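Side-chain contacts in hypothetical protein (Bacteroides ovatus, PDB 4EPS), which is probably a component of the fimbrial tip, part of the filamentous surface appendages that mediate cell adhesion and biofilm formation: residues Val179-Glu184 against Cys298-Pro303; Thr315-Thr320 against Ser366-Thr371; His355-Thr360 against Ser393-Leu398. All blocks are in the same frame, centred on the assembly; numbering follows the deposited sequence. Where two conformers were deposited one is given.

Contact 1. Residues Val179-Glu184 against Cys298-Pro303; sequences VAMPEE and CWVGNP
Met181, present as selenomethionine, lays its terminal methyl over the backbone of Gly301, with CE 3.7 Å from Gly301 CA. The glycine follows strand 293-300 of a six-stranded antiparallel sheet, next to a classic beta bulge in which Cys298 and Trp299 both face Leu335. Met181 comes from the loop between strands 148-174 and 187-190, within the fimbrillin-like region, so the contact joins that loop to an element of a separate sheet. Met181 CE is also 3.7 Å from Gly301 N, so the methyl covers the N-CA bond. The flank of Val300 completes the small patch: its CG1 is 4.0 Å from Met181 CE, an apolar touch between a chain end and a valine methyl. The methionine chain starts with CG between the backbone N and carbonyl carbon (chi1 75°), runs extended through chi2, then bends at SE (chi3 -68°), which turns CE onto the glycine. The backbones themselves stay apart, with Met181 CA 8.1 Å from Gly301 CA, and no hydrogen bond crosses between the segments. Outside the two segments, Met181 also packs on Phe173 of strand 148-174 and on Leu268. His333 ties both segments down: it bonds through NE2 to Glu183 OE1 and through its backbone to Gly301. At the backbone angles of Gly301 (phi 141°) a side chain would jam against the carbonyl O of Val300, and a CB would also crowd the Trp299 ring. That indole, which meets Phe387 edge-to-face, turns its edge, in plane, to the backbone of Asn302, three residues on, with Trp299 CZ3 3.7 Å from Asn302 C.

Contact 2. Residues Thr315-Thr320 against Ser366-Thr371; sequences TPYTAT and SYVSVT
Two irregular loops run past each other here: segment 315-320 lies between helix 305-308 and helix 323-327, while segment 366-371 lies between helix 354-359 and helix 389-403. Their touching parts head in nearly opposite directions, 160° apart, and they meet at two separate points. At the buried point Val368 projects toward the other loop and lies along the CD1-CE1 edge of the Tyr317 ring, both methyls close to its plane. Its CG2 is 3.8 Å from Tyr317 CD1, and its CG1 is 3.8 Å from Tyr317 CE1. Both methyls therefore press on one side of the rim, and the valine crosses the tyrosine at about a right angle. CG1 is anti to the backbone N of Val368 (chi1 178°), which spreads the two methyls along that edge. One face of the tyrosine ring is lined from its own segment by Pro316, whose CB stands 4.0 Å above the plane, displaced toward the rim. The phenol end is anchored by a hydrogen bond from Tyr317 OH to Glu378 OE1, and Lys383 packs on both Tyr317 and Val368. At the more exposed point the link is of another kind, a CA-H...O contact: Ser366 CA directs its hydrogen at Thr320 O, 3.4 Å away, with 158° at the hydrogen. Ser366 O, in turn, is bonded by Arg326 NH2 from helix 323-327. Beyond Val368 the second loop makes a local turn, Thr371 N donating almost straight to Ser369 OG over 3.1 Å, the signature of an ST turn.

Contact 3. Residues His355-Thr360 against Ser393-Leu398; sequences HDWFMT and SEVLDL
Val395 of helix 389-403 presses its CG1 methyl against Phe358 and, more loosely, Trp357 of helix 354-359, in a buried helix-helix crossing. The axes of the segments 355-359 and 393-398 cross at 75° and stay 11.1 Å apart, a wide gap that large rings bridge. CG1 of Val395, set anti to its nitrogen (chi1 177°), reaches Phe358 CD1 at 3.8 Å, and the two side chains cross at about a right angle. The same methyl lies 4.5 Å from Trp357 CZ3, so it faces the shallow hollow between the rings, closer to the phenyl. The indole is in turn the bump for the other helix. Its six-membered ring reaches over the turn from Val395 to Leu398, and Trp357 CH2 comes to 3.6 Å from Leu398 C. It touches that side chain as well: Leu398 CB lies in the plane of the indole, 4.0 Å from Trp357 CH2. Tyr399 and Phe403, farther along helix 389-403, meet the tryptophan edge-to-face, so the ring is embedded in a wider aromatic cluster. A leucine at Trp357 would probably fall short of the Leu398 backbone and deprive Tyr399 and Phe403 of their edge-to-face partner, leaving a gap between the helices. No hydrogen bond spans the two segments; the fit rests on van der Waals contact, of rings with a methyl and with helix backbone. Within the first segment, the carbonyl of Trp357 serves two donors from one residue. Thr360 N binds Trp357 O at 3.1 Å, and Thr360 OG1 approaches a lone pair of Trp357 O in the carbonyl plane, at 2.6 Å.

Overall arrangement
Contacts 2 and 3 share one region: their centres are 12 Å apart, their segments alternate along the chain, and they touch. Ser369 OG and His355 ND1 lie 2.6 Å apart, a probable hydrogen bond, while Val368 O packs on CG2 of Val395. Segment 366-371 is part of the connection between the helices of contact 3 and lies against both. Contact 1 stands apart, its centre about 21 Å and 29 Å from those of contacts 2 and 3. It is a surface touch between loop and strand end, contact 2 is partly buried, and contact 3 buried. One selenomethionine methyl serves the first, a ring edge and a CH···O contact the second, large aromatics the third.

Contact 1. Residues Val179-Glu184 against Cys298-Pro303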
ATOM      1  N   VAL A 179       4.507   3.825   1.173  1.00 25.73           N
ATOM      2  CA  VAL A 179       5.882   4.192   0.783  1.00 25.44           C
ATOM      3  C   VAL A 179       6.799   3.004   1.150  1.00 27.08           C
ATOM      4  O   VAL A 179       6.836   2.603   2.313  1.00 24.93           O
ATOM      5  CB  VAL A 179       6.336   5.513   1.465  1.00 29.66           C
ATOM      6  CG1 VAL A 179       7.806   5.823   1.152  1.00 30.46           C
ATOM      7  CG2 VAL A 179       5.427   6.685   1.065  1.00 29.21           C
ATOM      8  N   ALA A 180       7.535   2.463   0.167  1.00 23.98           N
ATOM      9  CA  ALA A 180       8.426   1.319   0.387  1.00 24.29           C
ATOM     10  C   ALA A 180       9.522   1.696   1.367  1.00 28.57           C
ATOM     11  O   ALA A 180      10.089   2.801   1.303  1.00 26.54           O
ATOM     12  CB  ALA A 180       9.031   0.854  -0.944  1.00 24.92           C
HETATM   13  N   MSE A 181       9.804   0.799   2.306  1.00 23.69           N
HETATM   14  CA  MSE A 181      10.873   1.085   3.234  1.00 23.71           C
HETATM   15  C   MSE A 181      12.232   0.833   2.508  1.00 27.95           C
HETATM   16  O   MSE A 181      12.303   0.045   1.554  1.00 24.94           O
HETATM   17  CB  MSE A 181      10.705   0.323   4.576  1.00 25.44           C
HETATM   18  CG  MSE A 181      11.013  -1.126   4.586  1.00 29.51           C
HETATM   19 SE   MSE A 181      10.239  -1.811   6.337  0.75 34.46          SE
HETATM   20  CE  MSE A 181      11.430  -0.952   7.672  1.00 29.40           C
ATOM     21  N   PRO A 182      13.280   1.606   2.855  1.00 29.29           N
ATOM     22  CA  PRO A 182      14.569   1.426   2.158  1.00 29.46           C
ATOM     23  C   PRO A 182      15.109   0.023   2.378  1.00 31.37           C
ATOM     24  O   PRO A 182      14.868  -0.560   3.434  1.00 29.59           O
ATOM     25  CB  PRO A 182      15.485   2.470   2.818  1.00 31.88           C
ATOM     26  CG  PRO A 182      14.580   3.397   3.555  1.00 36.57           C
ATOM     27  CD  PRO A 182      13.374   2.612   3.936  1.00 31.57           C
ATOM     28  N   GLU A 183      15.792  -0.541   1.385  1.00 28.81           N
ATOM     29  CA  GLU A 183      16.415  -1.852   1.553  1.00 28.55           C
ATOM     30  C   GLU A 183      17.608  -1.982   0.602  1.00 35.58           C
ATOM     31  O   GLU A 183      17.718  -1.196  -0.333  1.00 34.50           O
ATOM     32  CB  GLU A 183      15.419  -3.008   1.391  1.00 29.56           C
ATOM     33  CG  GLU A 183      14.926  -3.232  -0.019  1.00 34.44           C
ATOM     34  CD  GLU A 183      13.798  -4.229  -0.155  1.00 38.10           C
ATOM     35  OE1 GLU A 183      13.397  -4.861   0.854  1.00 30.74           O
ATOM     36  OE2 GLU A 183      13.278  -4.340  -1.284  1.00 30.46           O
ATOM     37  N   GLU A 184      18.466  -2.979   0.845  1.00 35.20           N
ATOM     38  CA  GLU A 184      19.664  -3.213   0.034  0.60 36.21           C
ATOM     39  C   GLU A 184      19.379  -4.124  -1.153  1.00 39.48           C
ATOM     40  O   GLU A 184      19.951  -3.925  -2.231  1.00 40.98           O
ATOM     41  CB  GLU A 184      20.780  -3.818   0.897  0.60 38.09           C
ATOM     42  CG  GLU A 184      21.298  -2.879   1.971  0.60 49.97           C
ATOM     43  CD  GLU A 184      21.903  -1.569   1.493  0.60 74.75           C
ATOM     44  OE1 GLU A 184      22.751  -1.598   0.572  0.60 63.52           O
ATOM     45  OE2 GLU A 184      21.539  -0.514   2.061  0.60 74.86           O
ATOM     46  N   CYS A 298       8.166  -7.624  16.249  1.00 18.18           N
ATOM     47  CA  CYS A 298       8.102  -6.844  17.495  1.00 18.78           C
ATOM     48  C   CYS A 298       8.716  -5.450  17.366  1.00 22.83           C
ATOM     49  O   CYS A 298       8.569  -4.635  18.286  1.00 20.68           O
ATOM     50  CB  CYS A 298       8.757  -7.645  18.626  1.00 20.65           C
ATOM     51  SG  CYS A 298      10.526  -7.959  18.366  1.00 24.67           S
ATOM     52  N   TRP A 299       9.298  -5.109  16.212  1.00 20.46           N
ATOM     53  CA  TRP A 299       9.894  -3.773  15.997  1.00 21.18           C
ATOM     54  C   TRP A 299      10.089  -3.602  14.497  1.00 22.80           C
ATOM     55  O   TRP A 299      10.470  -4.556  13.836  1.00 22.39           O
ATOM     56  CB  TRP A 299      11.231  -3.645  16.761  1.00 21.28           C
ATOM     57  CG  TRP A 299      11.784  -2.248  16.792  1.00 23.72           C
ATOM     58  CD1 TRP A 299      11.518  -1.261  17.705  1.00 26.76           C
ATOM     59  CD2 TRP A 299      12.730  -1.702  15.868  1.00 23.87           C
ATOM     60  NE1 TRP A 299      12.253  -0.126  17.398  1.00 26.86           N
ATOM     61  CE2 TRP A 299      12.987  -0.368  16.261  1.00 28.38           C
ATOM     62  CE3 TRP A 299      13.401  -2.224  14.748  1.00 25.65           C
ATOM     63  CZ2 TRP A 299      13.930   0.431  15.604  1.00 28.87           C
ATOM     64  CZ3 TRP A 299      14.330  -1.428  14.095  1.00 27.90           C
ATOM     65  CH2 TRP A 299      14.553  -0.103  14.497  1.00 29.11           C
ATOM     66  N   VAL A 300       9.748  -2.447  13.953  1.00 20.07           N
ATOM     67  CA  VAL A 300       9.840  -2.208  12.497  1.00 20.19           C
ATOM     68  C   VAL A 300      10.861  -1.093  12.237  1.00 24.54           C
ATOM     69  O   VAL A 300      10.767  -0.026  12.840  1.00 22.06           O
ATOM     70  CB  VAL A 300       8.444  -1.864  11.886  1.00 23.23           C
ATOM     71  CG1 VAL A 300       8.554  -1.498  10.381  1.00 22.80           C
ATOM     72  CG2 VAL A 300       7.462  -3.022  12.088  1.00 22.60           C
ATOM     73  N   GLY A 301      11.804  -1.354  11.347  1.00 22.77           N
ATOM     74  CA  GLY A 301      12.827  -0.375  11.001  1.00 23.66           C
ATOM     75  C   GLY A 301      14.166  -1.041  10.804  1.00 27.78           C
ATOM     76  O   GLY A 301      14.273  -2.274  10.872  1.00 27.01           O
ATOM     77  N   ASN A 302      15.201  -0.237  10.551  1.00 23.85           N
ATOM     78  CA  ASN A 302      16.546  -0.778  10.352  1.00 23.83           C
ATOM     79  C   ASN A 302      17.168  -0.910  11.754  1.00 25.84           C
ATOM     80  O   ASN A 302      17.368   0.127  12.393  1.00 24.44           O
ATOM     81  CB  ASN A 302      17.360   0.150   9.413  1.00 25.59           C
ATOM     82  CG  ASN A 302      18.744  -0.351   9.091  1.00 36.76           C
ATOM     83  OD1 ASN A 302      19.367  -1.041   9.886  1.00 32.89           O
ATOM     84  ND2 ASN A 302      19.283   0.026   7.929  1.00 27.42           N
ATOM     85  N   PRO A 303      17.495  -2.137  12.243  1.00 24.09           N
ATOM     86  CA  PRO A 303      18.001  -2.264  13.628  1.00 23.09           C
ATOM     87  C   PRO A 303      19.524  -2.227  13.760  1.00 28.47           C
ATOM     88  O   PRO A 303      20.049  -2.558  14.837  1.00 27.80           O
ATOM     89  CB  PRO A 303      17.472  -3.626  14.054  1.00 23.82           C
ATOM     90  CG  PRO A 303      17.517  -4.442  12.759  1.00 29.24           C
ATOM     91  CD  PRO A 303      17.312  -3.469  11.618  1.00 25.36           C
TER

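Contact 2. Residues Thr315-Thr320 against Ser366-Thr371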
ATOM      1  N   THR A 315      30.058   9.238  18.135  1.00 42.96           N
ATOM      2  CA  THR A 315      29.776   8.161  17.168  1.00 41.80           C
ATOM      3  C   THR A 315      30.345   6.811  17.684  1.00 42.50           C
ATOM      4  O   THR A 315      31.268   6.262  17.079  1.00 41.69           O
ATOM      5  CB  THR A 315      30.306   8.533  15.755  1.00 50.63           C
ATOM      6  OG1 THR A 315      30.128   9.926  15.542  1.00 51.52           O
ATOM      7  CG2 THR A 315      29.601   7.775  14.645  1.00 47.40           C
ATOM      8  N   PRO A 316      29.810   6.244  18.790  1.00 37.68           N
ATOM      9  CA  PRO A 316      30.368   4.972  19.289  1.00 36.40           C
ATOM     10  C   PRO A 316      30.111   3.774  18.366  1.00 37.58           C
ATOM     11  O   PRO A 316      30.870   2.799  18.414  1.00 36.72           O
ATOM     12  CB  PRO A 316      29.675   4.785  20.646  1.00 38.14           C
ATOM     13  CG  PRO A 316      28.450   5.602  20.573  1.00 42.42           C
ATOM     14  CD  PRO A 316      28.734   6.748  19.668  1.00 38.48           C
ATOM     15  N   TYR A 317      29.072   3.860  17.503  1.00 31.85           N
ATOM     16  CA  TYR A 317      28.679   2.793  16.582  1.00 30.90           C
ATOM     17  C   TYR A 317      28.871   3.255  15.142  1.00 35.67           C
ATOM     18  O   TYR A 317      28.272   4.244  14.718  1.00 35.32           O
ATOM     19  CB  TYR A 317      27.217   2.358  16.865  1.00 29.53           C
ATOM     20  CG  TYR A 317      27.033   2.058  18.337  1.00 29.61           C
ATOM     21  CD1 TYR A 317      27.652   0.955  18.927  1.00 30.96           C
ATOM     22  CD2 TYR A 317      26.330   2.933  19.163  1.00 29.33           C
ATOM     23  CE1 TYR A 317      27.585   0.737  20.305  1.00 30.91           C
ATOM     24  CE2 TYR A 317      26.236   2.710  20.538  1.00 29.99           C
ATOM     25  CZ  TYR A 317      26.873   1.614  21.104  1.00 34.01           C
ATOM     26  OH  TYR A 317      26.830   1.397  22.460  1.00 28.81           O
ATOM     27  N   THR A 318      29.783   2.586  14.437  1.00 34.31           N
ATOM     28  CA  THR A 318      30.168   2.892  13.053  1.00 34.80           C
ATOM     29  C   THR A 318      30.112   1.627  12.244  1.00 39.86           C
ATOM     30  O   THR A 318      29.963   0.552  12.829  1.00 39.07           O
ATOM     31  CB  THR A 318      31.609   3.497  12.990  1.00 40.07           C
ATOM     32  OG1 THR A 318      32.542   2.472  13.322  1.00 39.16           O
ATOM     33  CG2 THR A 318      31.807   4.698  13.905  1.00 38.91           C
ATOM     34  N   ALA A 319      30.310   1.713  10.905  1.00 38.19           N
ATOM     35  CA  ALA A 319      30.294   0.515  10.064  1.00 38.14           C
ATOM     36  C   ALA A 319      31.425  -0.427  10.450  1.00 39.94           C
ATOM     37  O   ALA A 319      31.266  -1.631  10.322  1.00 40.11           O
ATOM     38  CB  ALA A 319      30.396   0.895   8.587  1.00 39.55           C
ATOM     39  N   THR A 320      32.548   0.114  10.973  1.00 36.58           N
ATOM     40  CA  THR A 320      33.709  -0.698  11.368  1.00 36.20           C
ATOM     41  C   THR A 320      33.358  -1.690  12.497  1.00 37.67           C
ATOM     42  O   THR A 320      33.793  -2.838  12.440  1.00 36.02           O
ATOM     43  CB  THR A 320      34.887   0.208  11.777  1.00 47.59           C
ATOM     44  OG1 THR A 320      35.093   1.199  10.765  1.00 49.19           O
ATOM     45  CG2 THR A 320      36.170  -0.576  12.010  1.00 45.49           C
ATOM     46  N   SER A 366      36.283  -4.271  15.753  1.00 35.42           N
ATOM     47  CA  SER A 366      35.289  -4.808  14.826  0.60 34.69           C
ATOM     48  C   SER A 366      33.981  -5.243  15.509  1.00 36.11           C
ATOM     49  O   SER A 366      33.014  -5.582  14.811  1.00 33.58           O
ATOM     50  CB  SER A 366      35.878  -5.979  14.040  0.60 41.07           C
ATOM     51  OG  SER A 366      36.576  -6.876  14.889  0.60 54.23           O
ATOM     52  N   TYR A 367      33.941  -5.232  16.855  1.00 32.86           N
ATOM     53  CA  TYR A 367      32.741  -5.610  17.633  1.00 31.88           C
ATOM     54  C   TYR A 367      32.562  -4.639  18.790  1.00 35.46           C
ATOM     55  O   TYR A 367      33.483  -3.902  19.119  1.00 34.34           O
ATOM     56  CB  TYR A 367      32.823  -7.060  18.184  1.00 32.71           C
ATOM     57  CG  TYR A 367      33.004  -8.131  17.129  1.00 35.03           C
ATOM     58  CD1 TYR A 367      34.270  -8.460  16.652  1.00 38.32           C
ATOM     59  CD2 TYR A 367      31.918  -8.847  16.638  1.00 35.16           C
ATOM     60  CE1 TYR A 367      34.444  -9.409  15.652  1.00 39.30           C
ATOM     61  CE2 TYR A 367      32.079  -9.814  15.640  1.00 35.54           C
ATOM     62  CZ  TYR A 367      33.350 -10.095  15.157  1.00 42.82           C
ATOM     63  OH  TYR A 367      33.563 -11.054  14.202  1.00 42.58           O
ATOM     64  N   VAL A 368      31.370  -4.643  19.395  1.00 31.41           N
ATOM     65  CA  VAL A 368      31.047  -3.870  20.588  1.00 30.89           C
ATOM     66  C   VAL A 368      31.068  -4.871  21.751  1.00 31.93           C
ATOM     67  O   VAL A 368      30.595  -5.994  21.589  1.00 30.11           O
ATOM     68  CB  VAL A 368      29.660  -3.154  20.429  1.00 35.63           C
ATOM     69  CG1 VAL A 368      29.288  -2.377  21.689  1.00 35.96           C
ATOM     70  CG2 VAL A 368      29.665  -2.216  19.214  1.00 35.98           C
ATOM     71  N   SER A 369      31.580  -4.476  22.919  1.00 29.27           N
ATOM     72  CA  SER A 369      31.565  -5.360  24.081  1.00 28.47           C
ATOM     73  C   SER A 369      30.122  -5.707  24.491  1.00 29.59           C
ATOM     74  O   SER A 369      29.204  -4.901  24.289  1.00 28.52           O
ATOM     75  CB  SER A 369      32.297  -4.727  25.255  1.00 30.77           C
ATOM     76  OG  SER A 369      32.117  -5.554  26.393  1.00 31.09           O
ATOM     77  N   VAL A 370      29.929  -6.916  25.050  1.00 25.69           N
ATOM     78  CA  VAL A 370      28.619  -7.370  25.547  1.00 24.72           C
ATOM     79  C   VAL A 370      28.263  -6.633  26.866  1.00 27.81           C
ATOM     80  O   VAL A 370      27.116  -6.685  27.298  1.00 26.58           O
ATOM     81  CB  VAL A 370      28.559  -8.915  25.749  1.00 27.83           C
ATOM     82  CG1 VAL A 370      28.763  -9.661  24.427  1.00 26.99           C
ATOM     83  CG2 VAL A 370      29.570  -9.379  26.812  1.00 28.45           C
ATOM     84  N   THR A 371      29.231  -5.964  27.526  1.00 25.22           N
ATOM     85  CA  THR A 371      28.907  -5.310  28.796  1.00 25.13           C
ATOM     86  C   THR A 371      27.885  -4.174  28.648  1.00 27.64           C
ATOM     87  O   THR A 371      27.899  -3.428  27.673  1.00 27.38           O
ATOM     88  CB  THR A 371      30.185  -4.796  29.501  1.00 29.70           C
ATOM     89  OG1 THR A 371      29.895  -4.580  30.881  1.00 29.76           O
ATOM     90  CG2 THR A 371      30.793  -3.532  28.854  1.00 28.40           C
TER

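Contact 3. Residues His355-Thr360 against Ser393-Leu398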
ATOM      1  N   HIS A 355      33.307  -9.493  29.006  1.00 29.83           N
ATOM      2  CA  HIS A 355      33.843  -8.161  28.745  1.00 29.81           C
ATOM      3  C   HIS A 355      35.372  -8.121  28.982  1.00 34.23           C
ATOM      4  O   HIS A 355      36.128  -7.669  28.110  1.00 33.20           O
ATOM      5  CB  HIS A 355      33.163  -7.112  29.642  1.00 28.81           C
ATOM      6  CG  HIS A 355      33.832  -5.786  29.545  1.00 31.49           C
ATOM      7  ND1 HIS A 355      33.775  -5.040  28.385  1.00 32.40           N
ATOM      8  CD2 HIS A 355      34.617  -5.147  30.448  1.00 32.86           C
ATOM      9  CE1 HIS A 355      34.473  -3.946  28.632  1.00 32.28           C
ATOM     10  NE2 HIS A 355      35.022  -3.981  29.853  1.00 32.93           N
ATOM     11  N   ASP A 356      35.809  -8.574  30.162  1.00 32.06           N
ATOM     12  CA  ASP A 356      37.233  -8.556  30.515  1.00 33.71           C
ATOM     13  C   ASP A 356      38.044  -9.406  29.536  1.00 40.70           C
ATOM     14  O   ASP A 356      39.105  -8.948  29.093  1.00 41.20           O
ATOM     15  CB  ASP A 356      37.465  -8.990  31.967  1.00 35.22           C
ATOM     16  CG  ASP A 356      37.129  -7.933  33.012  1.00 41.72           C
ATOM     17  OD1 ASP A 356      36.877  -6.761  32.628  1.00 42.64           O
ATOM     18  OD2 ASP A 356      37.086  -8.279  34.208  1.00 42.00           O
ATOM     19  N   TRP A 357      37.513 -10.582  29.120  1.00 37.30           N
ATOM     20  CA  TRP A 357      38.192 -11.405  28.111  1.00 37.47           C
ATOM     21  C   TRP A 357      38.290 -10.648  26.796  1.00 40.45           C
ATOM     22  O   TRP A 357      39.358 -10.603  26.182  1.00 40.25           O
ATOM     23  CB  TRP A 357      37.474 -12.757  27.867  1.00 36.37           C
ATOM     24  CG  TRP A 357      37.903 -13.417  26.580  1.00 37.72           C
ATOM     25  CD1 TRP A 357      39.098 -14.035  26.333  1.00 41.50           C
ATOM     26  CD2 TRP A 357      37.186 -13.420  25.333  1.00 36.97           C
ATOM     27  NE1 TRP A 357      39.148 -14.465  25.022  1.00 40.55           N
ATOM     28  CE2 TRP A 357      37.987 -14.101  24.388  1.00 40.91           C
ATOM     29  CE3 TRP A 357      35.932 -12.924  24.926  1.00 37.32           C
ATOM     30  CZ2 TRP A 357      37.581 -14.289  23.058  1.00 39.86           C
ATOM     31  CZ3 TRP A 357      35.546 -13.087  23.601  1.00 38.24           C
ATOM     32  CH2 TRP A 357      36.367 -13.758  22.682  1.00 39.18           C
ATOM     33  N   PHE A 358      37.157 -10.081  26.353  1.00 35.18           N
ATOM     34  CA  PHE A 358      37.015  -9.395  25.068  1.00 34.04           C
ATOM     35  C   PHE A 358      38.043  -8.246  24.905  1.00 39.57           C
ATOM     36  O   PHE A 358      38.652  -8.128  23.842  1.00 39.27           O
ATOM     37  CB  PHE A 358      35.564  -8.871  24.914  1.00 33.70           C
ATOM     38  CG  PHE A 358      35.313  -8.022  23.698  1.00 33.22           C
ATOM     39  CD1 PHE A 358      35.176  -8.601  22.443  1.00 34.31           C
ATOM     40  CD2 PHE A 358      35.218  -6.638  23.805  1.00 34.99           C
ATOM     41  CE1 PHE A 358      34.952  -7.816  21.313  1.00 34.40           C
ATOM     42  CE2 PHE A 358      34.981  -5.851  22.672  1.00 36.45           C
ATOM     43  CZ  PHE A 358      34.854  -6.445  21.437  1.00 33.08           C
HETATM   44  N   MSE A 359      38.242  -7.436  25.958  1.00 35.97           N
HETATM   45  CA  MSE A 359      39.152  -6.281  25.956  1.00 36.09           C
HETATM   46  C   MSE A 359      40.638  -6.686  25.796  1.00 42.60           C
HETATM   47  O   MSE A 359      41.449  -5.831  25.438  1.00 43.20           O
HETATM   48  CB  MSE A 359      38.962  -5.426  27.213  1.00 37.79           C
HETATM   49  CG  MSE A 359      37.570  -4.775  27.294  1.00 42.85           C
HETATM   50 SE   MSE A 359      37.137  -3.693  25.721  0.75 49.96          SE
HETATM   51  CE  MSE A 359      38.080  -2.090  26.228  1.00 47.71           C
ATOM     52  N   THR A 360      40.977  -7.975  26.006  1.00 40.92           N
ATOM     53  CA  THR A 360      42.350  -8.494  25.817  1.00 42.74           C
ATOM     54  C   THR A 360      42.565  -9.049  24.385  1.00 47.84           C
ATOM     55  O   THR A 360      43.669  -9.506  24.087  1.00 49.15           O
ATOM     56  CB  THR A 360      42.677  -9.624  26.828  1.00 47.21           C
ATOM     57  OG1 THR A 360      41.961 -10.818  26.476  1.00 46.19           O
ATOM     58  CG2 THR A 360      42.437  -9.236  28.262  1.00 43.45           C
ATOM     59  N   SER A 393      25.563 -11.904  20.290  1.00 24.05           N
ATOM     60  CA  SER A 393      25.598 -13.314  19.876  0.60 23.75           C
ATOM     61  C   SER A 393      26.930 -13.633  19.187  1.00 29.69           C
ATOM     62  O   SER A 393      27.542 -14.663  19.474  1.00 31.06           O
ATOM     63  CB  SER A 393      24.436 -13.625  18.936  0.60 26.19           C
ATOM     64  OG  SER A 393      24.320 -15.026  18.754  0.60 28.23           O
ATOM     65  N   GLU A 394      27.398 -12.731  18.295  1.00 26.64           N
ATOM     66  CA  GLU A 394      28.662 -12.942  17.587  1.00 27.38           C
ATOM     67  C   GLU A 394      29.849 -12.875  18.554  1.00 31.94           C
ATOM     68  O   GLU A 394      30.783 -13.656  18.391  1.00 32.31           O
ATOM     69  CB  GLU A 394      28.842 -11.963  16.420  1.00 28.35           C
ATOM     70  CG  GLU A 394      28.035 -12.403  15.200  1.00 32.78           C
ATOM     71  CD  GLU A 394      28.591 -11.975  13.854  1.00 41.82           C
ATOM     72  OE1 GLU A 394      29.559 -11.181  13.827  1.00 40.08           O
ATOM     73  OE2 GLU A 394      28.017 -12.386  12.821  1.00 39.39           O
ATOM     74  N   VAL A 395      29.804 -11.991  19.576  1.00 27.21           N
ATOM     75  CA  VAL A 395      30.896 -11.909  20.565  1.00 27.21           C
ATOM     76  C   VAL A 395      30.898 -13.190  21.411  1.00 31.85           C
ATOM     77  O   VAL A 395      31.968 -13.745  21.671  1.00 32.69           O
ATOM     78  CB  VAL A 395      30.848 -10.633  21.442  1.00 29.29           C
ATOM     79  CG1 VAL A 395      31.969 -10.652  22.492  1.00 30.11           C
ATOM     80  CG2 VAL A 395      30.950  -9.381  20.572  1.00 28.50           C
ATOM     81  N   LEU A 396      29.709 -13.689  21.785  1.00 28.56           N
ATOM     82  CA  LEU A 396      29.625 -14.923  22.558  1.00 31.20           C
ATOM     83  C   LEU A 396      30.122 -16.142  21.745  1.00 35.98           C
ATOM     84  O   LEU A 396      30.683 -17.071  22.332  1.00 35.44           O
ATOM     85  CB  LEU A 396      28.215 -15.170  23.063  1.00 32.35           C
ATOM     86  CG  LEU A 396      28.137 -15.736  24.490  1.00 41.92           C
ATOM     87  CD1 LEU A 396      28.464 -14.678  25.522  1.00 43.47           C
ATOM     88  CD2 LEU A 396      26.746 -16.219  24.797  1.00 48.12           C
ATOM     89  N   ASP A 397      29.933 -16.122  20.411  1.00 33.16           N
ATOM     90  CA  ASP A 397      30.420 -17.186  19.512  1.00 33.56           C
ATOM     91  C   ASP A 397      31.945 -17.163  19.487  1.00 38.64           C
ATOM     92  O   ASP A 397      32.570 -18.227  19.579  1.00 39.22           O
ATOM     93  CB  ASP A 397      29.842 -17.029  18.098  1.00 34.77           C
ATOM     94  CG  ASP A 397      28.399 -17.467  17.957  1.00 47.92           C
ATOM     95  OD1 ASP A 397      27.859 -18.070  18.918  1.00 50.08           O
ATOM     96  OD2 ASP A 397      27.807 -17.221  16.881  1.00 54.54           O
ATOM     97  N   LEU A 398      32.544 -15.949  19.447  1.00 34.54           N
ATOM     98  CA  LEU A 398      33.998 -15.772  19.497  1.00 35.25           C
ATOM     99  C   LEU A 398      34.546 -16.294  20.829  1.00 39.98           C
ATOM    100  O   LEU A 398      35.588 -16.958  20.840  1.00 38.96           O
ATOM    101  CB  LEU A 398      34.396 -14.304  19.280  1.00 35.13           C
ATOM    102  CG  LEU A 398      34.173 -13.725  17.887  1.00 38.86           C
ATOM    103  CD1 LEU A 398      34.463 -12.239  17.883  1.00 39.88           C
ATOM    104  CD2 LEU A 398      35.053 -14.405  16.856  1.00 42.14           C
TER